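Local coordinates for protein 2-methyl-aconitate isomerase (Shewanella oneidensis, PDB 5K87) that catalyses the cis-trans isomerization of 2-methyl-aconitate by base-catalysed proton abstraction, a step of propionate breakdown through the 2-methylcitrate cycle, at residues Ala222-Ile227 with Arg278-Lys283; Val103-Asn108 with Gln143-Lys148; Pro282-Val287 with Arg311-Gly316. The protein carries 1 engineered substitution. One frame throughout, in Å; residues are numbered along the deposited sequence. Where two conformers were deposited one is given.

Contact 1: residues Ala222-Ile227 with Arg278-Lys283; sequences AGIPTI and RQHTPK
Thr-226 and Lys-283 form the bridge at which strands 225-230 and 283-288 begin to run side by side in parallel, in a part of the fold that carries the substrate-binding lysine Lys-283. Two backbone bonds hold the pair: Lys-283 N donates to Pro-225 O (2.8 Å), and Ile-227 N returns a bond to Lys-283 O (2.8 Å). On the Lys-283 carbonyl oxygen the CA of Thr-226 also rests, in a CA-H...O contact. The hydroxyl OG1 of Thr-226 turns back to Ile-224 O and approaches it from above the carbonyl plane.

Ile-224 supplies much of the apolar surface. Its CG1 stands anti to the backbone N (chi1 -165°) and passes Thr-281 CG2 at 3.6 Å, while CD1 lies 3.7 Å from Lys-283 CE; the branch methyl CG2 touches CG of the same lysine. The lysine chain, bent at chi2 (-62°), runs past the isoleucine, which touches it at CG and CE. At its far end NZ bonds to His-280 ND1 (3.0 Å), somewhat tilted from the ring plane, and to Ser-314 OG, with a weak third bond to His-280 O, so several acceptors fix where the amine lies.

One residue before the bridge on each segment, two prolines meet, Pro-225 CB and Pro-282 CB being 3.9 Å apart. Pro-282 follows a cis peptide bond, and its CG is met by Ile-227 CD1 at 3.8 Å.

Helix 249-266 packs on this proline side through Met-266 and Ala-263, and its Arg-259 bonds to Pro-282 O. Helix 324-334 lies against Ile-224 and Thr-226 through Thr-325 and Ala-329.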
ATOM      1  N   ALA A 222      -6.669 -13.472 -25.154  1.00 15.49           N
ATOM      2  CA  ALA A 222      -8.057 -13.124 -24.883  1.00 16.18           C
ATOM      3  C   ALA A 222      -8.086 -12.481 -23.500  1.00 12.88           C
ATOM      4  O   ALA A 222      -7.650 -13.093 -22.533  1.00 14.58           O
ATOM      5  CB  ALA A 222      -8.930 -14.371 -24.915  1.00 17.93           C
ATOM      6  N   GLY A 223      -8.569 -11.247 -23.408  1.00 13.33           N
ATOM      7  CA  GLY A 223      -8.479 -10.478 -22.179  1.00 13.79           C
ATOM      8  C   GLY A 223      -7.123  -9.797 -22.070  1.00 13.75           C
ATOM      9  O   GLY A 223      -7.032  -8.567 -21.980  1.00 13.81           O
ATOM     10  N   ILE A 224      -6.068 -10.607 -22.094  1.00 13.52           N
ATOM     11  CA  ILE A 224      -4.683 -10.150 -22.124  1.00 13.96           C
ATOM     12  C   ILE A 224      -3.899 -11.361 -22.629  1.00 14.56           C
ATOM     13  O   ILE A 224      -4.331 -12.493 -22.419  1.00 15.23           O
ATOM     14  CB  ILE A 224      -4.227  -9.699 -20.705  1.00 14.04           C
ATOM     15  CG1 ILE A 224      -2.928  -8.874 -20.731  1.00 14.63           C
ATOM     16  CG2 ILE A 224      -4.142 -10.879 -19.746  1.00 14.55           C
ATOM     17  CD1 ILE A 224      -2.786  -7.931 -19.522  1.00 15.20           C
ATOM     18  N   PRO A 225      -2.770 -11.148 -23.327  1.00 13.32           N
ATOM     19  CA  PRO A 225      -2.004 -12.334 -23.735  1.00 13.42           C
ATOM     20  C   PRO A 225      -1.504 -13.073 -22.500  1.00 13.17           C
ATOM     21  O   PRO A 225      -0.929 -12.439 -21.602  1.00 13.77           O
ATOM     22  CB  PRO A 225      -0.837 -11.749 -24.538  1.00 15.13           C
ATOM     23  CG  PRO A 225      -1.295 -10.400 -24.965  1.00 18.49           C
ATOM     24  CD  PRO A 225      -2.215  -9.905 -23.891  1.00 15.72           C
ATOM     25  N   THR A 226      -1.736 -14.384 -22.446  1.00 13.41           N
ATOM     26  CA  THR A 226      -1.464 -15.172 -21.254  1.00 14.45           C
ATOM     27  C   THR A 226      -0.852 -16.518 -21.615  1.00 12.85           C
ATOM     28  O   THR A 226      -1.295 -17.182 -22.565  1.00 15.14           O
ATOM     29  CB  THR A 226      -2.762 -15.410 -20.435  1.00 14.84           C
ATOM     30  OG1 THR A 226      -3.376 -14.150 -20.137  1.00 15.87           O
ATOM     31  CG2 THR A 226      -2.450 -16.119 -19.131  1.00 15.26           C
ATOM     32  N   ILE A 227       0.163 -16.910 -20.856  1.00 13.01           N
ATOM     33  CA  ILE A 227       0.788 -18.215 -20.959  1.00 13.52           C
ATOM     34  C   ILE A 227       0.325 -19.022 -19.762  1.00 13.40           C
ATOM     35  O   ILE A 227       0.575 -18.626 -18.623  1.00 14.47           O
ATOM     36  CB  ILE A 227       2.314 -18.087 -20.867  1.00 14.97           C
ATOM     37  CG1 ILE A 227       2.850 -17.141 -21.938  1.00 16.09           C
ATOM     38  CG2 ILE A 227       2.963 -19.449 -20.968  1.00 16.56           C
ATOM     39  CD1 ILE A 227       4.124 -16.417 -21.532  1.00 18.10           C
ATOM     40  N   ARG A 278       9.334  -5.211 -21.374  1.00 15.98           N
ATOM     41  CA  ARG A 278       7.928  -5.523 -21.624  1.00 17.47           C
ATOM     42  C   ARG A 278       7.430  -6.450 -20.511  1.00 14.90           C
ATOM     43  O   ARG A 278       7.293  -7.658 -20.708  1.00 15.71           O
ATOM     44  CB  ARG A 278       7.792  -6.198 -22.992  1.00 20.47           C
ATOM     45  CG  ARG A 278       6.365  -6.378 -23.489  1.00 22.94           C
ATOM     46  CD  ARG A 278       6.295  -7.411 -24.607  1.00 26.79           C
ATOM     47  NE  ARG A 278       4.941  -7.566 -25.128  1.00 29.86           N
ATOM     48  CZ  ARG A 278       4.522  -7.041 -26.276  1.00 37.10           C
ATOM     49  NH1 ARG A 278       3.270  -7.222 -26.673  1.00 38.15           N
ATOM     50  NH2 ARG A 278       5.359  -6.341 -27.028  1.00 36.83           N
ATOM     51  N   GLN A 279       7.158  -5.871 -19.348  1.00 15.84           N
ATOM     52  CA  GLN A 279       6.840  -6.646 -18.150  0.66 14.72           C
ATOM     53  C   GLN A 279       5.356  -6.958 -17.988  1.00 15.10           C
ATOM     54  O   GLN A 279       4.986  -7.923 -17.329  1.00 14.56           O
ATOM     55  CB  GLN A 279       7.337  -5.914 -16.901  0.66 14.84           C
ATOM     56  CG  GLN A 279       8.851  -5.932 -16.727  0.66 16.83           C
ATOM     57  CD  GLN A 279       9.381  -7.295 -16.321  0.66 18.85           C
ATOM     58  OE1 GLN A 279       9.025  -7.826 -15.265  0.66 20.24           O
ATOM     59  NE2 GLN A 279      10.230  -7.873 -17.162  0.66 18.00           N
ATOM     60  N   HIS A 280       4.511  -6.130 -18.580  1.00 14.66           N
ATOM     61  CA  HIS A 280       3.072  -6.165 -18.327  1.00 15.94           C
ATOM     62  C   HIS A 280       2.369  -7.232 -19.148  1.00 16.58           C
ATOM     63  O   HIS A 280       1.429  -7.864 -18.684  1.00 16.08           O
ATOM     64  CB  HIS A 280       2.540  -4.763 -18.630  1.00 17.26           C
ATOM     65  CG  HIS A 280       1.088  -4.541 -18.344  1.00 15.32           C
ATOM     66  ND1 HIS A 280       0.387  -5.165 -17.330  1.00 17.02           N
ATOM     67  CD2 HIS A 280       0.219  -3.679 -18.922  1.00 15.31           C
ATOM     68  CE1 HIS A 280      -0.859  -4.722 -17.324  1.00 16.53           C
ATOM     69  NE2 HIS A 280      -0.984  -3.816 -18.280  1.00 16.68           N
ATOM     70  N   THR A 281       2.840  -7.452 -20.364  1.00 15.70           N
ATOM     71  CA  THR A 281       2.274  -8.486 -21.214  1.00 16.07           C
ATOM     72  C   THR A 281       3.416  -9.256 -21.869  1.00 17.16           C
ATOM     73  O   THR A 281       4.469  -8.677 -22.147  1.00 18.27           O
ATOM     74  CB  THR A 281       1.346  -7.871 -22.295  1.00 20.38           C
ATOM     75  OG1 THR A 281       2.060  -6.866 -23.025  1.00 27.95           O
ATOM     76  CG2 THR A 281       0.127  -7.224 -21.669  1.00 20.50           C
ATOM     77  N   PRO A 282       3.248 -10.567 -22.080  1.00 14.62           N
ATOM     78  CA  PRO A 282       2.117 -11.391 -21.648  1.00 15.42           C
ATOM     79  C   PRO A 282       2.185 -11.672 -20.155  1.00 14.86           C
ATOM     80  O   PRO A 282       3.230 -11.471 -19.522  1.00 15.28           O
ATOM     81  CB  PRO A 282       2.341 -12.697 -22.411  1.00 15.71           C
ATOM     82  CG  PRO A 282       3.846 -12.794 -22.515  1.00 15.96           C
ATOM     83  CD  PRO A 282       4.278 -11.370 -22.765  1.00 16.78           C
ATOM     84  N   LYS A 283       1.074 -12.139 -19.601  1.00 13.10           N
ATOM     85  CA  LYS A 283       1.052 -12.666 -18.245  1.00 13.22           C
ATOM     86  C   LYS A 283       1.431 -14.143 -18.264  1.00 12.72           C
ATOM     87  O   LYS A 283       1.304 -14.818 -19.299  1.00 14.88           O
ATOM     88  CB  LYS A 283      -0.353 -12.507 -17.658  1.00 14.19           C
ATOM     89  CG  LYS A 283      -0.847 -11.061 -17.636  1.00 13.66           C
ATOM     90  CD  LYS A 283       0.015 -10.157 -16.761  1.00 12.66           C
ATOM     91  CE  LYS A 283      -0.578  -8.757 -16.635  1.00 13.99           C
ATOM     92  NZ  LYS A 283       0.349  -7.839 -15.895  1.00 15.37           N
TER

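Contact 2: residues Val103-Asn108 with Gln143-Lys148; sequences VDWSGN and QANIGK
Asn-145 and Trp-105 are joined by a direct hydrogen bond between residues 103-108 and 143-148. Asn-145 ND2 gives it to Trp-105 O at 2.8 Å, almost straight (172°); the oxygen lies in the amide plane, but the amide nitrogen stands above the plane of the carbonyl. The same amide is nearly coplanar with the indole, and ND2 sits at the ring's edge. A water also donates to Trp-105 O and, weakly, to Asn-145 O.

A second set of hydrogen bonds lies within each segment. Gln-143 NE2 donates to Asn-145 OD1 (2.8 Å), which accepts from Phe-93 N as well. Gln-143 OE1 takes the backbone N-H of Ile-146 (3.0 Å) nearly end-on, so one amide group holds both the Asn-145 side chain and the backbone of the turn, a G1 bulge in which Gly-147 has positive phi. In the other segment Asp-104 OD1 closes an Asx turn with Ser-106 N (2.9 Å) and also accepts from Ser-106 OG.

Van der Waals contact fills the remainder. Ile-146 CG2, anti to the carbonyl carbon, reaches Gly-107 CA at 4.0 Å, and CD1 touches Asn-108 CB. Gln-143 CG lies 3.4 Å from Asn-108 CG, their amide planes 43° apart.

With a carbonyl oxygen before ND2 and two N-H donors at OD1, the Asn-145 amide is probably held in one orientation, since a flip would set its oxygen against Trp-105 O. The bond to Trp-105 O and the contacts at Gly-107 and Asn-108 are likely to steady the backbone just before Cys-109, an inferred proton donor/acceptor.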
ATOM      1  N   VAL A 103       5.369   4.018 -17.544  1.00 12.14           N
ATOM      2  CA  VAL A 103       3.957   3.668 -17.449  1.00 12.44           C
ATOM      3  C   VAL A 103       3.634   2.812 -18.666  1.00 11.76           C
ATOM      4  O   VAL A 103       3.925   3.214 -19.794  1.00 13.59           O
ATOM      5  CB  VAL A 103       3.048   4.916 -17.425  1.00 12.54           C
ATOM      6  CG1 VAL A 103       1.595   4.496 -17.250  1.00 12.85           C
ATOM      7  CG2 VAL A 103       3.464   5.853 -16.303  1.00 13.19           C
ATOM      8  N   ASP A 104       3.075   1.625 -18.429  1.00 11.54           N
ATOM      9  CA  ASP A 104       2.779   0.687 -19.502  1.00 13.01           C
ATOM     10  C   ASP A 104       1.326   0.813 -19.938  1.00 12.48           C
ATOM     11  O   ASP A 104       0.410   0.679 -19.122  1.00 12.95           O
ATOM     12  CB  ASP A 104       3.064  -0.735 -19.048  1.00 13.48           C
ATOM     13  CG  ASP A 104       3.177  -1.690 -20.202  1.00 14.77           C
ATOM     14  OD1 ASP A 104       2.177  -1.862 -20.922  1.00 14.90           O
ATOM     15  OD2 ASP A 104       4.258  -2.282 -20.386  1.00 15.89           O
ATOM     16  N   TRP A 105       1.129   1.077 -21.228  1.00 12.51           N
ATOM     17  CA  TRP A 105      -0.193   1.280 -21.811  1.00 13.31           C
ATOM     18  C   TRP A 105      -0.602   0.133 -22.740  1.00 13.84           C
ATOM     19  O   TRP A 105      -1.519   0.287 -23.550  1.00 14.20           O
ATOM     20  CB  TRP A 105      -0.231   2.605 -22.592  1.00 14.40           C
ATOM     21  CG  TRP A 105       0.129   3.790 -21.760  1.00 14.16           C
ATOM     22  CD1 TRP A 105       1.367   4.365 -21.640  1.00 14.32           C
ATOM     23  CD2 TRP A 105      -0.748   4.542 -20.905  1.00 13.64           C
ATOM     24  NE1 TRP A 105       1.309   5.425 -20.771  1.00 14.57           N
ATOM     25  CE2 TRP A 105       0.024   5.557 -20.308  1.00 13.99           C
ATOM     26  CE3 TRP A 105      -2.113   4.464 -20.600  1.00 13.73           C
ATOM     27  CZ2 TRP A 105      -0.517   6.479 -19.418  1.00 14.53           C
ATOM     28  CZ3 TRP A 105      -2.649   5.379 -19.710  1.00 14.58           C
ATOM     29  CH2 TRP A 105      -1.854   6.375 -19.129  1.00 13.96           C
ATOM     30  N   SER A 106       0.056  -1.014 -22.627  1.00 14.46           N
ATOM     31  CA  SER A 106      -0.188  -2.120 -23.553  1.00 14.31           C
ATOM     32  C   SER A 106      -1.382  -3.011 -23.204  1.00 16.29           C
ATOM     33  O   SER A 106      -1.751  -3.877 -23.999  1.00 15.91           O
ATOM     34  CB  SER A 106       1.072  -2.983 -23.706  1.00 16.59           C
ATOM     35  OG  SER A 106       1.341  -3.736 -22.539  1.00 16.27           O
ATOM     36  N   GLY A 107      -1.987  -2.819 -22.039  1.00 13.87           N
ATOM     37  CA  GLY A 107      -3.048  -3.712 -21.617  1.00 15.07           C
ATOM     38  C   GLY A 107      -4.231  -3.040 -20.956  1.00 12.63           C
ATOM     39  O   GLY A 107      -4.202  -1.849 -20.620  1.00 13.53           O
ATOM     40  N   ASN A 108      -5.278  -3.825 -20.757  1.00 12.83           N
ATOM     41  CA  ASN A 108      -6.446  -3.417 -19.994  1.00 13.33           C
ATOM     42  C   ASN A 108      -6.238  -3.753 -18.516  1.00 13.09           C
ATOM     43  O   ASN A 108      -5.302  -4.475 -18.152  1.00 13.04           O
ATOM     44  CB  ASN A 108      -7.658  -4.171 -20.567  1.00 12.77           C
ATOM     45  CG  ASN A 108      -8.967  -3.813 -19.904  1.00 13.36           C
ATOM     46  OD1 ASN A 108      -9.154  -2.702 -19.407  1.00 13.26           O
ATOM     47  ND2 ASN A 108      -9.900  -4.755 -19.923  1.00 14.02           N
ATOM     48  N   GLN A 143     -12.348   0.155 -24.708  1.00 11.86           N
ATOM     49  CA  GLN A 143     -11.056  -0.088 -24.089  1.00 12.50           C
ATOM     50  C   GLN A 143     -10.009   0.335 -25.108  1.00 12.55           C
ATOM     51  O   GLN A 143      -9.771  -0.368 -26.090  1.00 13.06           O
ATOM     52  CB  GLN A 143     -10.915  -1.560 -23.696  1.00 12.47           C
ATOM     53  CG  GLN A 143     -10.143  -1.762 -22.396  1.00 12.08           C
ATOM     54  CD  GLN A 143      -8.787  -1.095 -22.443  1.00 12.35           C
ATOM     55  OE1 GLN A 143      -8.102  -1.133 -23.463  1.00 13.39           O
ATOM     56  NE2 GLN A 143      -8.401  -0.449 -21.349  1.00 13.02           N
ATOM     57  N   ALA A 144      -9.415   1.500 -24.889  1.00 12.98           N
ATOM     58  CA  ALA A 144      -8.559   2.113 -25.884  1.00 13.90           C
ATOM     59  C   ALA A 144      -7.126   1.595 -25.891  1.00 13.91           C
ATOM     60  O   ALA A 144      -6.398   1.841 -26.855  1.00 17.14           O
ATOM     61  CB  ALA A 144      -8.584   3.634 -25.733  1.00 14.08           C
ATOM     62  N   ASN A 145      -6.710   0.886 -24.847  1.00 13.57           N
ATOM     63  CA  ASN A 145      -5.399   0.233 -24.880  1.00 14.33           C
ATOM     64  C   ASN A 145      -5.368  -0.895 -25.901  1.00 14.56           C
ATOM     65  O   ASN A 145      -4.371  -1.071 -26.604  1.00 16.15           O
ATOM     66  CB  ASN A 145      -5.029  -0.372 -23.521  1.00 12.71           C
ATOM     67  CG  ASN A 145      -4.978   0.650 -22.399  1.00 13.73           C
ATOM     68  OD1 ASN A 145      -5.997   0.924 -21.750  1.00 13.51           O
ATOM     69  ND2 ASN A 145      -3.793   1.198 -22.137  1.00 13.43           N
ATOM     70  N   ILE A 146      -6.440  -1.680 -25.938  1.00 13.21           N
ATOM     71  CA  ILE A 146      -6.470  -2.920 -26.712  1.00 15.30           C
ATOM     72  C   ILE A 146      -7.523  -2.925 -27.828  1.00 14.73           C
ATOM     73  O   ILE A 146      -7.587  -3.876 -28.618  1.00 16.04           O
ATOM     74  CB  ILE A 146      -6.674  -4.150 -25.796  1.00 14.62           C
ATOM     75  CG1 ILE A 146      -8.059  -4.128 -25.152  1.00 15.33           C
ATOM     76  CG2 ILE A 146      -5.582  -4.207 -24.733  1.00 18.36           C
ATOM     77  CD1 ILE A 146      -8.377  -5.368 -24.325  1.00 16.98           C
ATOM     78  N   GLY A 147      -8.328  -1.875 -27.920  1.00 14.20           N
ATOM     79  CA  GLY A 147      -9.307  -1.767 -28.990  1.00 14.14           C
ATOM     80  C   GLY A 147     -10.425  -2.792 -28.889  1.00 15.87           C
ATOM     81  O   GLY A 147     -10.715  -3.507 -29.860  1.00 15.66           O
ATOM     82  N   LYS A 148     -11.060  -2.869 -27.721  1.00 14.15           N
ATOM     83  CA  LYS A 148     -12.123  -3.839 -27.461  1.00 13.99           C
ATOM     84  C   LYS A 148     -13.290  -3.182 -26.736  1.00 12.77           C
ATOM     85  O   LYS A 148     -13.104  -2.192 -26.022  1.00 14.32           O
ATOM     86  CB  LYS A 148     -11.599  -4.988 -26.593  1.00 15.09           C
ATOM     87  CG  LYS A 148     -10.616  -5.918 -27.279  1.00 16.34           C
ATOM     88  CD  LYS A 148     -11.296  -6.715 -28.381  1.00 17.86           C
ATOM     89  CE  LYS A 148     -10.364  -7.758 -28.979  1.00 18.96           C
ATOM     90  NZ  LYS A 148     -11.006  -8.448 -30.132  1.00 20.37           N
TER
HETATM   91  O   HOH W   1      -1.668   0.896 -26.374  1.00 41.53           O

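Contact 3: residues Pro282-Val287 with Arg311-Gly316; sequences PKIAFV and RALSMG
Phe-286 lays one face of its ring against Arg-311 CB, a CH-pi contact in which CB is 3.7 Å from the ring centroid and 22° off its normal. The phenylalanine takes the crowded position, CG between the backbone N and the carbonyl carbon (chi1 58°), and CZ comes within 3.4 Å of that CB. The Arg-311 chain is bent at chi2, and its guanidinium bonds through NE to Glu-240 O and makes a cation-pi contact with Tyr-293. An alanine in place of Phe-286 would probably leave Arg-311 CB without the ring face it rests on and open a gap beside Tyr-236 and Leu-318.

Strands 283-288 and 308-314 are antiparallel here. Phe-286 N donates to Arg-311 O (2.8 Å) and Arg-311 N to Phe-286 O (3.0 Å), while Leu-313 N gives a straight bond to Ile-284 O (2.9 Å). A water links Ile-284 N and Leu-313 O. On one face Ala-285 CB and Ala-312 CB touch at 3.8 Å; on the other, Ile-284 and Leu-313 point the same way toward helix 249-266, which touches both, CG2 of the isoleucine against CB of the leucine.

Ser-314 OG, anti to its backbone N (chi1 -170°), accepts from Lys-283 NZ at 2.9 Å. Both residues bind substrate, and a second water joins Lys-283 NZ to Met-315 N.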
ATOM      1  N   PRO A 282       3.248 -10.567 -22.080  1.00 14.62           N
ATOM      2  CA  PRO A 282       2.117 -11.391 -21.648  1.00 15.42           C
ATOM      3  C   PRO A 282       2.185 -11.672 -20.155  1.00 14.86           C
ATOM      4  O   PRO A 282       3.230 -11.471 -19.522  1.00 15.28           O
ATOM      5  CB  PRO A 282       2.341 -12.697 -22.411  1.00 15.71           C
ATOM      6  CG  PRO A 282       3.846 -12.794 -22.515  1.00 15.96           C
ATOM      7  CD  PRO A 282       4.278 -11.370 -22.765  1.00 16.78           C
ATOM      8  N   LYS A 283       1.074 -12.139 -19.601  1.00 13.10           N
ATOM      9  CA  LYS A 283       1.052 -12.666 -18.245  1.00 13.22           C
ATOM     10  C   LYS A 283       1.431 -14.143 -18.264  1.00 12.72           C
ATOM     11  O   LYS A 283       1.304 -14.818 -19.299  1.00 14.88           O
ATOM     12  CB  LYS A 283      -0.353 -12.507 -17.658  1.00 14.19           C
ATOM     13  CG  LYS A 283      -0.847 -11.061 -17.636  1.00 13.66           C
ATOM     14  CD  LYS A 283       0.015 -10.157 -16.761  1.00 12.66           C
ATOM     15  CE  LYS A 283      -0.578  -8.757 -16.635  1.00 13.99           C
ATOM     16  NZ  LYS A 283       0.349  -7.839 -15.895  1.00 15.37           N
ATOM     17  N   ILE A 284       1.893 -14.648 -17.125  1.00 13.31           N
ATOM     18  CA  ILE A 284       2.127 -16.076 -16.952  1.00 13.73           C
ATOM     19  C   ILE A 284       1.337 -16.589 -15.750  1.00 12.52           C
ATOM     20  O   ILE A 284       1.226 -15.909 -14.722  1.00 13.77           O
ATOM     21  CB  ILE A 284       3.640 -16.400 -16.833  1.00 14.49           C
ATOM     22  CG1 ILE A 284       3.884 -17.911 -16.787  1.00 16.74           C
ATOM     23  CG2 ILE A 284       4.288 -15.657 -15.663  1.00 16.09           C
ATOM     24  CD1 ILE A 284       5.328 -18.284 -17.084  1.00 18.27           C
ATOM     25  N   ALA A 285       0.765 -17.778 -15.899  1.00 13.26           N
ATOM     26  CA  ALA A 285      -0.094 -18.379 -14.888  1.00 12.48           C
ATOM     27  C   ALA A 285       0.090 -19.883 -14.870  1.00 13.20           C
ATOM     28  O   ALA A 285       0.527 -20.488 -15.856  1.00 15.79           O
ATOM     29  CB  ALA A 285      -1.546 -18.035 -15.161  1.00 15.51           C
ATOM     30  N   PHE A 286      -0.240 -20.494 -13.747  1.00 13.33           N
ATOM     31  CA  PHE A 286      -0.196 -21.945 -13.656  1.00 13.48           C
ATOM     32  C   PHE A 286      -1.517 -22.511 -13.155  1.00 13.29           C
ATOM     33  O   PHE A 286      -2.226 -21.866 -12.374  1.00 14.18           O
ATOM     34  CB  PHE A 286       1.036 -22.467 -12.893  1.00 14.46           C
ATOM     35  CG  PHE A 286       1.190 -21.956 -11.481  1.00 16.09           C
ATOM     36  CD1 PHE A 286       1.814 -20.740 -11.231  1.00 15.68           C
ATOM     37  CD2 PHE A 286       0.793 -22.728 -10.400  1.00 16.93           C
ATOM     38  CE1 PHE A 286       1.996 -20.290  -9.933  1.00 18.48           C
ATOM     39  CE2 PHE A 286       0.979 -22.281  -9.102  1.00 18.40           C
ATOM     40  CZ  PHE A 286       1.581 -21.060  -8.872  1.00 19.04           C
ATOM     41  N   VAL A 287      -1.850 -23.708 -13.641  1.00 13.50           N
ATOM     42  CA  VAL A 287      -3.178 -24.278 -13.442  1.00 13.59           C
ATOM     43  C   VAL A 287      -3.093 -25.686 -12.864  1.00 14.31           C
ATOM     44  O   VAL A 287      -2.079 -26.372 -13.016  1.00 14.90           O
ATOM     45  CB  VAL A 287      -3.981 -24.334 -14.775  1.00 15.08           C
ATOM     46  CG1 VAL A 287      -4.032 -22.962 -15.419  1.00 16.19           C
ATOM     47  CG2 VAL A 287      -3.390 -25.360 -15.752  1.00 15.68           C
ATOM     48  N   ARG A 311      -3.254 -19.777 -10.519  1.00 12.60           N
ATOM     49  CA  ARG A 311      -2.433 -18.750  -9.887  1.00 12.71           C
ATOM     50  C   ARG A 311      -1.772 -17.978 -11.012  1.00 12.24           C
ATOM     51  O   ARG A 311      -1.339 -18.576 -11.994  1.00 14.86           O
ATOM     52  CB  ARG A 311      -1.365 -19.402  -9.020  1.00 14.19           C
ATOM     53  CG  ARG A 311      -1.706 -19.473  -7.545  1.00 14.95           C
ATOM     54  CD  ARG A 311      -2.997 -20.211  -7.246  1.00 15.12           C
ATOM     55  NE  ARG A 311      -3.126 -20.404  -5.806  1.00 13.96           N
ATOM     56  CZ  ARG A 311      -4.245 -20.766  -5.185  1.00 14.12           C
ATOM     57  NH1 ARG A 311      -5.358 -21.004  -5.865  1.00 14.63           N
ATOM     58  NH2 ARG A 311      -4.237 -20.908  -3.874  1.00 15.59           N
ATOM     59  N   ALA A 312      -1.679 -16.658 -10.897  1.00 12.40           N
ATOM     60  CA  ALA A 312      -1.039 -15.875 -11.948  1.00 11.95           C
ATOM     61  C   ALA A 312      -0.020 -14.917 -11.371  1.00 11.68           C
ATOM     62  O   ALA A 312      -0.128 -14.504 -10.211  1.00 12.79           O
ATOM     63  CB  ALA A 312      -2.072 -15.110 -12.750  1.00 13.79           C
ATOM     64  N   LEU A 313       0.971 -14.563 -12.179  1.00 11.93           N
ATOM     65  CA  LEU A 313       1.913 -13.517 -11.808  1.00 12.30           C
ATOM     66  C   LEU A 313       1.579 -12.232 -12.529  1.00 12.06           C
ATOM     67  O   LEU A 313       1.063 -12.248 -13.644  1.00 13.08           O
ATOM     68  CB  LEU A 313       3.355 -13.922 -12.149  1.00 14.19           C
ATOM     69  CG  LEU A 313       4.039 -14.860 -11.160  1.00 15.26           C
ATOM     70  CD1 LEU A 313       3.592 -16.299 -11.383  1.00 15.95           C
ATOM     71  CD2 LEU A 313       5.557 -14.735 -11.273  1.00 17.67           C
ATOM     72  N   SER A 314       1.871 -11.116 -11.878  1.00 12.74           N
ATOM     73  CA  SER A 314       1.768  -9.822 -12.533  1.00 12.91           C
ATOM     74  C   SER A 314       2.955  -8.986 -12.114  1.00 11.52           C
ATOM     75  O   SER A 314       3.248  -8.867 -10.926  1.00 12.65           O
ATOM     76  CB  SER A 314       0.462  -9.122 -12.172  1.00 14.76           C
ATOM     77  OG  SER A 314       0.269  -7.969 -12.980  1.00 15.77           O
ATOM     78  N   MET A 315       3.652  -8.440 -13.098  1.00 12.16           N
ATOM     79  CA  MET A 315       4.814  -7.592 -12.836  1.00 12.16           C
ATOM     80  C   MET A 315       5.841  -8.281 -11.935  1.00 13.84           C
ATOM     81  O   MET A 315       6.450  -7.638 -11.082  1.00 16.50           O
ATOM     82  CB  MET A 315       4.386  -6.233 -12.254  1.00 14.15           C
ATOM     83  CG  MET A 315       3.295  -5.517 -13.073  1.00 16.10           C
ATOM     84  SD  MET A 315       3.746  -5.195 -14.788  1.00 17.73           S
ATOM     85  CE  MET A 315       4.987  -3.911 -14.551  1.00 23.34           C
ATOM     86  N   GLY A 316       6.008  -9.590 -12.105  1.00 12.91           N
ATOM     87  CA  GLY A 316       7.064 -10.320 -11.437  1.00 14.33           C
ATOM     88  C   GLY A 316       6.741 -10.857 -10.055  1.00 16.98           C
ATOM     89  O   GLY A 316       7.637 -11.318  -9.344  1.00 20.96           O
TER
HETATM   90  O   HOH W   2       3.025  -9.095 -15.817  1.00 13.94           O
HETATM   91  O   HOH W   3       2.961 -11.925 -15.639  1.00 13.90           O

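Contacts 1 and 3 share Pro-282 and Lys-283: strand 283-288 pairs in parallel with 225-230 and antiparallel with 308-314, and Ile-227 O to Ala-285 N (2.9 Å) continues the first pairing. Contact 2 joins contact 1 through the loop before that strand, where Thr-281 OG1 and Ser-106 OG probably hydrogen-bond at 3.2 Å and His-280 CD2 packs 3.3 Å from Asp-104 OD1. Contacts 2 and 3 do not touch, their nearest atoms being about 6 Å apart. All three border the malonate site: the ion lies about 6 Å from the side chains of Ile-224 and Asn-108 and about 5 Å from that of Met-315.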